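Local coordinates for protein monomethylamine methyltransferase mtmB1 (Methanosarcina barkeri, PDB 1NTH) that transfers the methyl group of monomethylamine to the corrinoid cofactor of its partner protein MtmC, a step in methanogenesis from methylamine, at residues Ala315-Ala320 against Thr355-Arg361. Sequence-based numbering, arbitrary orientation.
Sequences AGWACA and TDTASGR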
# COMPACT_ATOMS: atom_id res chain seq x y z
N ALA A 315 -1.66 41.35 -11.16
CA ALA A 315 -1.98 40.19 -10.34
C ALA A 315 -3.16 40.46 -9.41
O ALA A 315 -4.06 39.63 -9.27
CB ALA A 315 -0.76 39.77 -9.53
N GLY A 316 -3.16 41.63 -8.77
CA GLY A 316 -4.23 41.98 -7.85
C GLY A 316 -5.59 42.02 -8.51
O GLY A 316 -6.57 41.48 -7.98
N TRP A 317 -5.68 42.67 -9.67
CA TRP A 317 -6.94 42.76 -10.38
C TRP A 317 -7.38 41.42 -10.95
O TRP A 317 -8.56 41.07 -10.89
CB TRP A 317 -6.86 43.80 -11.51
CG TRP A 317 -7.05 45.21 -11.04
CD1 TRP A 317 -6.15 45.99 -10.39
CD2 TRP A 317 -8.25 45.98 -11.15
NE1 TRP A 317 -6.71 47.21 -10.08
CE2 TRP A 317 -8.00 47.23 -10.54
CE3 TRP A 317 -9.52 45.74 -11.71
CZ2 TRP A 317 -8.98 48.24 -10.47
CZ3 TRP A 317 -10.49 46.74 -11.64
CH2 TRP A 317 -10.20 47.98 -11.02
N ALA A 318 -6.44 40.67 -11.51
CA ALA A 318 -6.78 39.37 -12.08
C ALA A 318 -7.33 38.43 -11.01
O ALA A 318 -8.38 37.80 -11.19
CB ALA A 318 -5.56 38.75 -12.76
N CYS A 319 -6.63 38.34 -9.88
CA CYS A 319 -7.06 37.46 -8.81
C CYS A 319 -8.36 37.91 -8.13
O CYS A 319 -9.23 37.08 -7.86
CB CYS A 319 -5.97 37.32 -7.75
SG CYS A 319 -6.37 36.07 -6.49
N ALA A 320 -8.48 39.20 -7.86
CA ALA A 320 -9.70 39.70 -7.22
C ALA A 320 -10.89 39.39 -8.11
O ALA A 320 -11.96 39.00 -7.63
CB ALA A 320 -9.60 41.20 -6.98
N THR A 355 -0.08 42.03 -1.67
CA THR A 355 -0.97 42.06 -2.83
C THR A 355 -1.69 40.72 -3.04
O THR A 355 -2.91 40.69 -3.21
CB THR A 355 -0.19 42.40 -4.11
OG1 THR A 355 0.49 43.65 -3.93
CG2 THR A 355 -1.13 42.49 -5.31
N ASP A 356 -0.93 39.63 -3.03
CA ASP A 356 -1.50 38.30 -3.23
C ASP A 356 -2.48 37.90 -2.14
O ASP A 356 -3.55 37.35 -2.42
CB ASP A 356 -0.39 37.25 -3.33
CG ASP A 356 0.44 37.39 -4.59
OD1 ASP A 356 -0.06 37.98 -5.57
OD2 ASP A 356 1.59 36.89 -4.60
N THR A 357 -2.12 38.16 -0.89
CA THR A 357 -2.99 37.82 0.23
C THR A 357 -4.29 38.60 0.18
O THR A 357 -5.38 38.02 0.26
CB THR A 357 -2.27 38.09 1.57
OG1 THR A 357 -1.08 37.28 1.64
CG2 THR A 357 -3.18 37.75 2.74
N ALA A 358 -4.20 39.92 0.04
CA ALA A 358 -5.40 40.75 0.00
C ALA A 358 -6.27 40.52 -1.23
O ALA A 358 -7.49 40.64 -1.16
CB ALA A 358 -5.01 42.21 0.11
N SER A 359 -5.64 40.19 -2.36
CA SER A 359 -6.41 39.98 -3.59
C SER A 359 -7.13 38.64 -3.65
O SER A 359 -7.93 38.40 -4.55
CB SER A 359 -5.50 40.15 -4.83
OG SER A 359 -4.52 39.13 -4.91
N GLY A 360 -6.82 37.75 -2.71
CA GLY A 360 -7.50 36.46 -2.67
C GLY A 360 -6.78 35.22 -3.16
O GLY A 360 -7.43 34.21 -3.42
N ARG A 361 -5.46 35.26 -3.30
CA ARG A 361 -4.71 34.09 -3.76
C ARG A 361 -4.78 32.99 -2.71
O ARG A 361 -4.73 33.26 -1.51
CB ARG A 361 -3.24 34.43 -4.01
CG ARG A 361 -2.99 35.40 -5.15
CD ARG A 361 -3.22 34.76 -6.51
NE ARG A 361 -3.03 35.75 -7.58
CZ ARG A 361 -3.24 35.52 -8.87
NH1 ARG A 361 -3.65 34.33 -9.29
NH2 ARG A 361 -3.07 36.50 -9.74
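Start at T355, in the last full turn of its helix: its CG2 lies 4.0 Å from the CA of G316, where a CB would crowd that methyl at 3.5 Å; the axes of the two short helical segments approach to 8.9 Å. D356 has OD1 4.4 Å from the CB of A315 and hydrogen-bonded to N332 on strand 330-333. S359 packs against C319, the most covered residue here, with OG 3.7 Å from the CB of C319. That OG hydrogen-bonds back to the O of T355 (2.8 Å), and the O of S359 faces the CA of A320 (3.5 Å) in a CH...O contact. G360 then ends the helix in a Schellman motif; at its positive phi a CB would jam against the carbonyl O of S359, so glycine fits. R361 extends its side chain to helix 309-325: the CB of C319 lies over one guanidinium face, 3.3 Å from NE, while NH2 makes a weak hydrogen bond to the O of A315 (3.3 Å) and a salt bridge to D296. Two helices running nearly parallel, 24° apart, with strand 330-333 between them in sequence and strand 363-366 following after a short turn, are the outer layer of successive beta-alpha units in a TIM barrel.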